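Long-range contacts in type II restriction enzyme MspI (Moraxella sp., PDB 1SA3), which recognises the double-stranded DNA sequence 5'-CCGG-3' and cuts it after the first cytosine, leaving fragments with 5'-phosphates: residues E4-L9 and E35-D40; E59-S64 and Y214-I219; K97-I102 and P115-H120. All blocks are in the same frame, centred on the assembly; numbering follows the deposited sequence.

Contact 1: E4-L9 and E35-D40; sequences ELLSKL and EKYILD. With NA (sodium ion), chain G.
Apolar packing round the ring of Tyr37 dominates the meeting of helix segments 4-9 and 35-40, whose axes run 10.5 Å apart at their closest, with an angle of 135° between their directions. Leu6 lies over one face of the ring. Its CD2 sits 3.6 Å from the ring centroid and only 4° off the normal, a CH-pi contact placed almost exactly over the centre, while its CG rests near CZ. The Leu6 side chain reaches this place with chi1 at -97°, away from a staggered value. Leu5, with CG anti to its backbone N, instead brings CD2 to the ring edge, 3.5 Å from Tyr37 CE1 and close to the plane. Leu9 crosses the tyrosine at about a right angle nearer the backbone, its CD1 3.5 Å from Tyr37 CA.

The polar interactions belong to the 35-40 side. Lys36 bends at chi2, so that its NZ donates to Asp40 OD2 at 2.8 Å, a salt bridge between residues one helical turn apart that uses the syn lone pair of the carboxylate. Leu9 CD2 lies against this pair, meeting Lys36 CD at 3.6 Å and the carboxylate oxygen Asp40 OD2 tip to tip at 3.5 Å. Tyr37 OH finds its partners outside both segments, in Glu59 and Gln58 of helix 57-69.

Metal binding occupies another side of the same helix. Glu35, extended beyond CG, grips the sodium ion with both oxygens, OE1 of Glu35 at 2.4 Å from NA and OE2 more loosely; Asp84, the backbone O of Asp99 and two waters complete its shell.

Helix 23-41 thus carries apolar packing where leucines of helix 4-12 meet one face and one edge of the Tyr37 ring, and a negatively charged metal ligand at Glu35.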
loop_
_atom_site.group_PDB
_atom_site.type_symbol
_atom_site.label_atom_id
_atom_site.label_comp_id
_atom_site.label_asym_id
_atom_site.label_seq_id
_atom_site.Cartn_x
_atom_site.Cartn_y
_atom_site.Cartn_z
ATOM N N GLU E 4 -23.576 10.024 0.124
ATOM C CA GLU E 4 -23.656 11.412 -0.286
ATOM C C GLU E 4 -22.281 11.887 -0.756
ATOM O O GLU E 4 -22.155 12.501 -1.812
ATOM C CB GLU E 4 -24.135 12.276 0.882
ATOM C CG GLU E 4 -24.476 13.705 0.501
ATOM C CD GLU E 4 -24.805 14.579 1.706
ATOM O OE1 GLU E 4 -25.428 15.645 1.511
ATOM O OE2 GLU E 4 -24.432 14.214 2.843
ATOM N N LEU E 5 -21.247 11.603 0.034
ATOM C CA LEU E 5 -19.895 12.019 -0.321
ATOM C C LEU E 5 -19.375 11.303 -1.562
ATOM O O LEU E 5 -18.845 11.942 -2.466
ATOM C CB LEU E 5 -18.929 11.771 0.843
ATOM C CG LEU E 5 -17.459 12.131 0.593
ATOM C CD1 LEU E 5 -17.325 13.610 0.237
ATOM C CD2 LEU E 5 -16.639 11.800 1.836
ATOM N N LEU E 6 -19.521 9.984 -1.612
ATOM C CA LEU E 6 -19.024 9.238 -2.766
ATOM C C LEU E 6 -19.777 9.619 -4.028
ATOM O O LEU E 6 -19.195 9.682 -5.108
ATOM C CB LEU E 6 -19.137 7.730 -2.550
ATOM C CG LEU E 6 -17.895 6.981 -2.061
ATOM C CD1 LEU E 6 -18.131 5.481 -2.247
ATOM C CD2 LEU E 6 -16.647 7.420 -2.853
ATOM N N SER E 7 -21.076 9.866 -3.894
ATOM C CA SER E 7 -21.874 10.245 -5.054
ATOM C C SER E 7 -21.309 11.539 -5.614
ATOM O O SER E 7 -21.205 11.714 -6.826
ATOM C CB SER E 7 -23.341 10.436 -4.663
ATOM O OG SER E 7 -24.100 10.836 -5.795
ATOM N N LYS E 8 -20.929 12.443 -4.720
ATOM C CA LYS E 8 -20.356 13.716 -5.133
ATOM C C LYS E 8 -19.028 13.514 -5.847
ATOM O O LYS E 8 -18.782 14.111 -6.897
ATOM C CB LYS E 8 -20.148 14.630 -3.925
ATOM C CG LYS E 8 -19.329 15.872 -4.240
ATOM C CD LYS E 8 -19.061 16.697 -2.986
ATOM C CE LYS E 8 -17.854 17.605 -3.167
ATOM N NZ LYS E 8 -18.031 18.553 -4.295
ATOM N N LEU E 9 -18.168 12.672 -5.278
ATOM C CA LEU E 9 -16.865 12.421 -5.885
ATOM C C LEU E 9 -16.993 11.718 -7.236
ATOM O O LEU E 9 -16.284 12.058 -8.181
ATOM C CB LEU E 9 -15.982 11.596 -4.935
ATOM C CG LEU E 9 -15.696 12.249 -3.572
ATOM C CD1 LEU E 9 -14.748 11.381 -2.763
ATOM C CD2 LEU E 9 -15.094 13.628 -3.773
ATOM N N GLU E 35 -8.392 8.402 -3.385
ATOM C CA GLU E 35 -7.413 9.112 -2.572
ATOM C C GLU E 35 -8.166 10.320 -2.025
ATOM O O GLU E 35 -8.099 10.641 -0.840
ATOM C CB GLU E 35 -6.231 9.607 -3.405
ATOM C CG GLU E 35 -5.285 10.493 -2.590
ATOM C CD GLU E 35 -4.116 11.018 -3.392
ATOM O OE1 GLU E 35 -3.563 10.251 -4.205
ATOM O OE2 GLU E 35 -3.743 12.195 -3.196
ATOM N N LYS E 36 -8.910 10.979 -2.903
ATOM C CA LYS E 36 -9.666 12.163 -2.527
ATOM C C LYS E 36 -10.738 11.843 -1.486
ATOM O O LYS E 36 -11.058 12.675 -0.643
ATOM C CB LYS E 36 -10.301 12.782 -3.777
ATOM C CG LYS E 36 -10.379 14.301 -3.754
ATOM C CD LYS E 36 -11.715 14.785 -3.263
ATOM C CE LYS E 36 -11.850 16.293 -3.445
ATOM N NZ LYS E 36 -13.264 16.726 -3.245
ATOM N N TYR E 37 -11.286 10.634 -1.551
ATOM C CA TYR E 37 -12.314 10.192 -0.611
ATOM C C TYR E 37 -11.732 10.233 0.805
ATOM O O TYR E 37 -12.386 10.698 1.740
ATOM C CB TYR E 37 -12.759 8.778 -0.993
ATOM C CG TYR E 37 -13.965 8.216 -0.258
ATOM C CD1 TYR E 37 -14.967 9.042 0.258
ATOM C CD2 TYR E 37 -14.127 6.839 -0.139
ATOM C CE1 TYR E 37 -16.107 8.491 0.874
ATOM C CE2 TYR E 37 -15.234 6.288 0.457
ATOM C CZ TYR E 37 -16.225 7.113 0.964
ATOM O OH TYR E 37 -17.326 6.526 1.537
ATOM N N ILE E 38 -10.495 9.765 0.959
ATOM C CA ILE E 38 -9.842 9.785 2.268
ATOM C C ILE E 38 -9.544 11.225 2.679
ATOM O O ILE E 38 -9.797 11.610 3.816
ATOM C CB ILE E 38 -8.508 8.980 2.263
ATOM C CG1 ILE E 38 -8.786 7.496 2.015
ATOM C CG2 ILE E 38 -7.766 9.153 3.595
ATOM C CD1 ILE E 38 -9.568 6.802 3.122
ATOM N N LEU E 39 -9.019 12.023 1.750
ATOM C CA LEU E 39 -8.685 13.406 2.047
ATOM C C LEU E 39 -9.895 14.199 2.544
ATOM O O LEU E 39 -9.776 14.992 3.483
ATOM C CB LEU E 39 -8.078 14.089 0.818
ATOM C CG LEU E 39 -6.750 13.550 0.265
ATOM C CD1 LEU E 39 -6.415 14.277 -1.028
ATOM C CD2 LEU E 39 -5.629 13.743 1.275
ATOM N N ASP E 40 -11.055 13.971 1.934
ATOM C CA ASP E 40 -12.264 14.681 2.333
ATOM C C ASP E 40 -12.807 14.222 3.685
ATOM O O ASP E 40 -13.300 15.033 4.468
ATOM C CB ASP E 40 -13.348 14.533 1.259
ATOM C CG ASP E 40 -13.096 15.421 0.049
ATOM O OD1 ASP E 40 -12.150 16.236 0.094
ATOM O OD2 ASP E 40 -13.851 15.303 -0.941
HETATM NA NA NA G . -1.463 11.271 -4.450
HETATM O O HOH W 1 0.771 11.631 -4.793
HETATM O O HOH W 2 -0.973 9.147 -5.462
#

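Contact 2: E59-S64 and Y214-I219; sequences EKDISS and YVDVTI
The Tyr214 ring has the backbone N of Asp216 over one face, 3.7 Å above the plane and displaced from the ring centre to its margin, while a water lies in plane at its edge. Ile62 CD1 approaches the ring obliquely. Ile62 and the tyrosine reach toward each other tip to tip, with Ile62 CG1 3.7 Å from Tyr214 OH. The same CG1, anti to its own carbonyl carbon, crosses Val217 and packs 3.9 Å from Val217 CG1.

On the polar flank, two carboxylates come close, Asp61 OD2 standing 3.8 Å from Asp216 OD1 with their planes 32° apart. The edge water joins them, donating to Asp61 OD2 at 2.6 Å and only weakly to Asp216 OD1; it also bonds to Tyr214 OH at 2.7 Å. Lys65 forms salt bridges with both acids, which probably offsets their repulsion.

Farther along, Ile219 CD1 reaches the carbonyl Ile62 O at 3.7 Å. Helix 57-69 lies on the outermost strand 213-221 of the mixed sheet, the two segments running nearly parallel at 14°. Within the sheet, strand 203-210 lies alongside 213-221, and Val215 and Asp216 form a classic beta bulge opposite its Gln208; helix 23-41 packs beside Ile62 through Tyr37 and Ile41.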
loop_
_atom_site.group_PDB
_atom_site.type_symbol
_atom_site.label_atom_id
_atom_site.label_comp_id
_atom_site.label_asym_id
_atom_site.label_seq_id
_atom_site.Cartn_x
_atom_site.Cartn_y
_atom_site.Cartn_z
ATOM N N GLU E 59 -18.655 6.082 5.866
ATOM C CA GLU E 59 -17.503 6.904 6.203
ATOM C C GLU E 59 -17.069 6.662 7.648
ATOM O O GLU E 59 -15.901 6.843 7.990
ATOM C CB GLU E 59 -17.804 8.388 5.971
ATOM C CG GLU E 59 -17.813 8.780 4.492
ATOM C CD GLU E 59 -19.101 8.391 3.768
ATOM O OE1 GLU E 59 -19.050 8.151 2.542
ATOM O OE2 GLU E 59 -20.166 8.339 4.416
ATOM N N LYS E 60 -18.007 6.252 8.498
ATOM C CA LYS E 60 -17.662 5.973 9.889
ATOM C C LYS E 60 -16.792 4.720 9.924
ATOM O O LYS E 60 -15.818 4.653 10.674
ATOM C CB LYS E 60 -18.904 5.743 10.753
ATOM C CG LYS E 60 -18.548 5.539 12.228
ATOM C CD LYS E 60 -19.733 5.119 13.092
ATOM C CE LYS E 60 -19.290 4.944 14.552
ATOM N NZ LYS E 60 -20.332 4.346 15.421
ATOM N N ASP E 61 -17.143 3.727 9.108
ATOM C CA ASP E 61 -16.365 2.489 9.052
ATOM C C ASP E 61 -14.951 2.795 8.567
ATOM O O ASP E 61 -13.980 2.290 9.115
ATOM C CB ASP E 61 -17.014 1.471 8.106
ATOM C CG ASP E 61 -16.205 0.181 7.988
ATOM O OD1 ASP E 61 -15.929 -0.454 9.031
ATOM O OD2 ASP E 61 -15.839 -0.211 6.854
ATOM N N ILE E 62 -14.849 3.627 7.537
ATOM C CA ILE E 62 -13.556 4.009 6.969
ATOM C C ILE E 62 -12.719 4.797 7.976
ATOM O O ILE E 62 -11.564 4.442 8.251
ATOM C CB ILE E 62 -13.763 4.850 5.689
ATOM C CG1 ILE E 62 -14.459 3.983 4.628
ATOM C CG2 ILE E 62 -12.420 5.399 5.189
ATOM C CD1 ILE E 62 -14.978 4.775 3.410
ATOM N N SER E 63 -13.301 5.851 8.547
ATOM C CA SER E 63 -12.579 6.658 9.520
ATOM C C SER E 63 -12.191 5.856 10.781
ATOM O O SER E 63 -11.080 6.009 11.297
ATOM C CB SER E 63 -13.398 7.909 9.881
ATOM O OG SER E 63 -14.666 7.583 10.423
ATOM N N SER E 64 -13.089 5.005 11.272
ATOM C CA SER E 64 -12.785 4.186 12.452
ATOM C C SER E 64 -11.645 3.202 12.168
ATOM O O SER E 64 -10.787 2.976 13.013
ATOM C CB SER E 64 -14.018 3.400 12.915
ATOM O OG SER E 64 -14.966 4.249 13.538
ATOM N N TYR E 214 -17.731 0.893 -4.830
ATOM C CA TYR E 214 -17.137 0.610 -3.526
ATOM C C TYR E 214 -17.673 -0.692 -2.939
ATOM O O TYR E 214 -18.877 -0.956 -2.990
ATOM C CB TYR E 214 -17.462 1.748 -2.553
ATOM C CG TYR E 214 -16.954 1.529 -1.144
ATOM C CD1 TYR E 214 -15.664 1.916 -0.781
ATOM C CD2 TYR E 214 -17.766 0.946 -0.169
ATOM C CE1 TYR E 214 -15.194 1.737 0.515
ATOM C CE2 TYR E 214 -17.304 0.763 1.140
ATOM C CZ TYR E 214 -16.014 1.165 1.470
ATOM O OH TYR E 214 -15.538 1.018 2.761
ATOM N N VAL E 215 -16.785 -1.511 -2.388
ATOM C CA VAL E 215 -17.207 -2.747 -1.755
ATOM C C VAL E 215 -16.832 -2.691 -0.281
ATOM O O VAL E 215 -17.678 -2.890 0.583
ATOM C CB VAL E 215 -16.558 -3.969 -2.403
ATOM C CG1 VAL E 215 -17.009 -5.238 -1.685
ATOM C CG2 VAL E 215 -16.953 -4.032 -3.877
ATOM N N ASP E 216 -15.567 -2.391 0.003
ATOM C CA ASP E 216 -15.096 -2.310 1.384
ATOM C C ASP E 216 -13.711 -1.661 1.370
ATOM O O ASP E 216 -13.195 -1.290 0.313
ATOM C CB ASP E 216 -14.983 -3.723 1.975
ATOM C CG ASP E 216 -15.022 -3.738 3.498
ATOM O OD1 ASP E 216 -15.026 -2.655 4.112
ATOM O OD2 ASP E 216 -15.049 -4.845 4.081
ATOM N N VAL E 217 -13.116 -1.516 2.544
ATOM C CA VAL E 217 -11.777 -0.957 2.630
ATOM C C VAL E 217 -11.027 -1.683 3.734
ATOM O O VAL E 217 -11.624 -2.161 4.699
ATOM C CB VAL E 217 -11.798 0.553 2.956
ATOM C CG1 VAL E 217 -12.280 0.774 4.389
ATOM C CG2 VAL E 217 -10.377 1.147 2.768
ATOM N N THR E 218 -9.716 -1.783 3.576
ATOM C CA THR E 218 -8.880 -2.421 4.572
ATOM C C THR E 218 -7.754 -1.425 4.820
ATOM O O THR E 218 -7.184 -0.885 3.869
ATOM C CB THR E 218 -8.325 -3.762 4.053
ATOM O OG1 THR E 218 -9.415 -4.671 3.822
ATOM C CG2 THR E 218 -7.398 -4.373 5.065
ATOM N N ILE E 219 -7.462 -1.156 6.090
ATOM C CA ILE E 219 -6.414 -0.199 6.457
ATOM C C ILE E 219 -5.501 -0.851 7.482
ATOM O O ILE E 219 -5.929 -1.183 8.590
ATOM C CB ILE E 219 -7.028 1.099 7.045
ATOM C CG1 ILE E 219 -7.989 1.721 6.014
ATOM C CG2 ILE E 219 -5.928 2.101 7.411
ATOM C CD1 ILE E 219 -8.601 3.045 6.431
HETATM O O HOH W 3 -17.127 -0.120 4.617
#

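Contact 3: K97-I102 and P115-H120; sequences KTDATI and PLNIKH. With NA (sodium ion), chain G; nucleotides of chain A.
Asp99 lies just ahead of strand 100-102, and its side chain is directed at strand 115-120. Its CB passes 3.6 Å from Leu116 O, and CG is set anti to the carbonyl carbon (chi1 -69°). From there the carboxylate divides its work. OD1 accepts from a water that is itself bound to the sodium ion, whereas OD2 takes the Ile118 N-H at 2.7 Å through its anti lone pair and probably a second water, which has competing acceptors and accepts from Lys119 NZ.

The backbone adds a classic beta bulge: Asp99 and Ala100 both face Leu116, Asp99 N giving Leu116 O a short 2.6 Å bond and Ala100 N a weak one. Leu116 N returns a bond to Ala100 O at 2.7 Å. Beside them Asn117 ND2 donates to Lys97 O at 2.8 Å, nearly straight at 175° and flat in both the amide and carbonyl planes. His120 holds OP1 of DG6 of chain A by its N and its ND1, 2.7 Å from ND1.

Asp99 O binds the ion directly, with Glu35 and Asp84. The bulge and the Ile118 bond together hold Asp99 in this PD-(D/E)XK-clan core; Lys119 NZ, 5.4 Å from Asp99 OD2, would probably favour the charged carboxylate.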
loop_
_atom_site.group_PDB
_atom_site.type_symbol
_atom_site.label_atom_id
_atom_site.label_comp_id
_atom_site.label_asym_id
_atom_site.label_seq_id
_atom_site.Cartn_x
_atom_site.Cartn_y
_atom_site.Cartn_z
ATOM N N LYS E 97 6.833 6.191 -1.569
ATOM C CA LYS E 97 5.559 5.486 -1.685
ATOM C C LYS E 97 4.386 6.219 -1.016
ATOM O O LYS E 97 3.285 5.675 -0.893
ATOM C CB LYS E 97 5.663 4.087 -1.076
ATOM C CG LYS E 97 6.710 3.201 -1.731
ATOM C CD LYS E 97 6.289 2.795 -3.134
ATOM C CE LYS E 97 7.336 1.908 -3.789
ATOM N NZ LYS E 97 7.447 2.167 -5.251
ATOM N N THR E 98 4.615 7.456 -0.592
ATOM C CA THR E 98 3.572 8.218 0.083
ATOM C C THR E 98 2.646 8.944 -0.885
ATOM O O THR E 98 3.080 9.825 -1.634
ATOM C CB THR E 98 4.204 9.230 1.061
ATOM O OG1 THR E 98 5.035 8.521 1.990
ATOM C CG2 THR E 98 3.127 9.976 1.828
ATOM N N ASP E 99 1.366 8.575 -0.864
ATOM C CA ASP E 99 0.378 9.184 -1.749
ATOM C C ASP E 99 -0.275 10.416 -1.155
ATOM O O ASP E 99 -0.714 11.303 -1.888
ATOM C CB ASP E 99 -0.738 8.183 -2.088
ATOM C CG ASP E 99 -0.260 7.047 -2.961
ATOM O OD1 ASP E 99 0.494 7.320 -3.913
ATOM O OD2 ASP E 99 -0.646 5.885 -2.710
ATOM N N ALA E 100 -0.352 10.462 0.172
ATOM C CA ALA E 100 -0.992 11.576 0.860
ATOM C C ALA E 100 -0.688 11.497 2.343
ATOM O O ALA E 100 -0.159 10.496 2.818
ATOM C CB ALA E 100 -2.499 11.508 0.656
ATOM N N THR E 101 -1.039 12.551 3.070
ATOM C CA THR E 101 -0.812 12.578 4.504
ATOM C C THR E 101 -1.988 13.170 5.267
ATOM O O THR E 101 -2.786 13.943 4.720
ATOM C CB THR E 101 0.443 13.406 4.869
ATOM O OG1 THR E 101 0.246 14.776 4.497
ATOM C CG2 THR E 101 1.662 12.875 4.146
ATOM N N ILE E 102 -2.092 12.778 6.533
ATOM C CA ILE E 102 -3.110 13.296 7.448
ATOM C C ILE E 102 -2.302 13.694 8.682
ATOM O O ILE E 102 -1.422 12.937 9.115
ATOM C CB ILE E 102 -4.118 12.219 7.902
ATOM C CG1 ILE E 102 -4.901 11.685 6.704
ATOM C CG2 ILE E 102 -5.080 12.806 8.961
ATOM C CD1 ILE E 102 -5.819 10.534 7.070
ATOM N N PRO E 115 1.773 9.492 6.970
ATOM C CA PRO E 115 1.925 9.338 5.523
ATOM C C PRO E 115 1.129 8.098 5.121
ATOM O O PRO E 115 1.119 7.083 5.840
ATOM C CB PRO E 115 3.438 9.171 5.350
ATOM C CG PRO E 115 3.852 8.528 6.634
ATOM C CD PRO E 115 3.074 9.332 7.647
ATOM N N LEU E 116 0.454 8.186 3.984
ATOM C CA LEU E 116 -0.389 7.089 3.528
ATOM C C LEU E 116 -0.102 6.623 2.120
ATOM O O LEU E 116 0.353 7.394 1.274
ATOM C CB LEU E 116 -1.862 7.520 3.557
ATOM C CG LEU E 116 -2.454 8.342 4.704
ATOM C CD1 LEU E 116 -3.747 9.008 4.218
ATOM C CD2 LEU E 116 -2.726 7.460 5.912
ATOM N N ASN E 117 -0.386 5.352 1.871
ATOM C CA ASN E 117 -0.274 4.798 0.530
ATOM C C ASN E 117 -1.711 4.329 0.277
ATOM O O ASN E 117 -2.277 3.595 1.083
ATOM C CB ASN E 117 0.687 3.617 0.465
ATOM C CG ASN E 117 0.770 3.024 -0.937
ATOM O OD1 ASN E 117 0.005 2.131 -1.285
ATOM N ND2 ASN E 117 1.685 3.542 -1.750
ATOM N N ILE E 118 -2.299 4.761 -0.830
ATOM C CA ILE E 118 -3.691 4.419 -1.126
ATOM C C ILE E 118 -3.861 3.800 -2.498
ATOM O O ILE E 118 -3.351 4.327 -3.481
ATOM C CB ILE E 118 -4.580 5.681 -1.053
ATOM C CG1 ILE E 118 -4.305 6.422 0.257
ATOM C CG2 ILE E 118 -6.069 5.293 -1.155
ATOM C CD1 ILE E 118 -5.023 7.765 0.391
ATOM N N LYS E 119 -4.589 2.685 -2.558
ATOM C CA LYS E 119 -4.834 1.996 -3.818
ATOM C C LYS E 119 -6.264 1.486 -3.899
ATOM O O LYS E 119 -6.985 1.448 -2.898
ATOM C CB LYS E 119 -3.916 0.783 -3.974
ATOM C CG LYS E 119 -2.438 1.072 -4.038
ATOM C CD LYS E 119 -1.653 -0.243 -4.199
ATOM C CE LYS E 119 -0.166 -0.015 -4.008
ATOM N NZ LYS E 119 0.358 1.062 -4.907
ATOM N N HIS E 120 -6.667 1.111 -5.110
ATOM C CA HIS E 120 -7.989 0.531 -5.338
ATOM C C HIS E 120 -7.733 -0.708 -6.184
ATOM O O HIS E 120 -6.809 -0.736 -6.998
ATOM C CB HIS E 120 -8.914 1.488 -6.099
ATOM C CG HIS E 120 -8.783 1.405 -7.590
ATOM N ND1 HIS E 120 -7.672 1.857 -8.269
ATOM C CD2 HIS E 120 -9.627 0.919 -8.531
ATOM C CE1 HIS E 120 -7.836 1.651 -9.563
ATOM N NE2 HIS E 120 -9.016 1.083 -9.750
HETATM NA NA NA G . -1.463 11.271 -4.450
ATOM P P DG A 6 -4.069 1.393 -8.209
ATOM O OP1 DG A 6 -5.100 2.003 -7.328
ATOM O OP2 DG A 6 -3.048 0.481 -7.618
ATOM O "O5'" DG A 6 -4.759 0.619 -9.412
ATOM C "C5'" DG A 6 -4.615 -0.787 -9.564
ATOM C "C4'" DG A 6 -5.151 -1.208 -10.909
ATOM O "O4'" DG A 6 -4.067 -1.010 -11.853
ATOM C "C3'" DG A 6 -5.481 -2.696 -10.973
ATOM O "O3'" DG A 6 -6.867 -2.985 -10.938
ATOM C "C2'" DG A 6 -4.917 -3.173 -12.297
ATOM C "C1'" DG A 6 -3.964 -2.091 -12.770
ATOM N N9 DG A 6 -2.629 -2.674 -12.651
ATOM C C8 DG A 6 -1.717 -2.494 -11.634
ATOM N N7 DG A 6 -0.676 -3.286 -11.733
ATOM C C5 DG A 6 -0.898 -4.004 -12.902
ATOM C C6 DG A 6 -0.114 -5.024 -13.526
ATOM O O6 DG A 6 0.958 -5.516 -13.145
ATOM N N1 DG A 6 -0.709 -5.478 -14.703
ATOM C C2 DG A 6 -1.909 -5.020 -15.213
ATOM N N2 DG A 6 -2.331 -5.590 -16.363
ATOM N N3 DG A 6 -2.645 -4.077 -14.639
ATOM C C4 DG A 6 -2.085 -3.617 -13.497
HETATM O O HOH W 4 -0.365 4.088 -4.671
HETATM O O HOH W 2 -0.973 9.147 -5.462
HETATM O O HOH W 1 0.771 11.631 -4.793
#

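In the fold
Contacts 1 and 3 are buried, whereas contact 2 is only partly so and lies at the outer strand of the mixed sheet. Contact 3 joins strands within that sheet by backbone and side-chain hydrogen bonds and stands nearest the centre of the chain; contact 1 packs helix on helix and contact 2 helix on sheet, mainly by apolar side chains, with charged groups at their margins. Contacts 1 and 3 meet at the sodium ion, one by a carboxylate and the other by a backbone oxygen, and Leu39 touches Ala100. Contact 1 meets contact 2 through the probable Tyr37–Glu59 hydrogen bond and through Ile62. Contacts 2 and 3 share the sheet without touching, and contact 3 alone holds DNA directly.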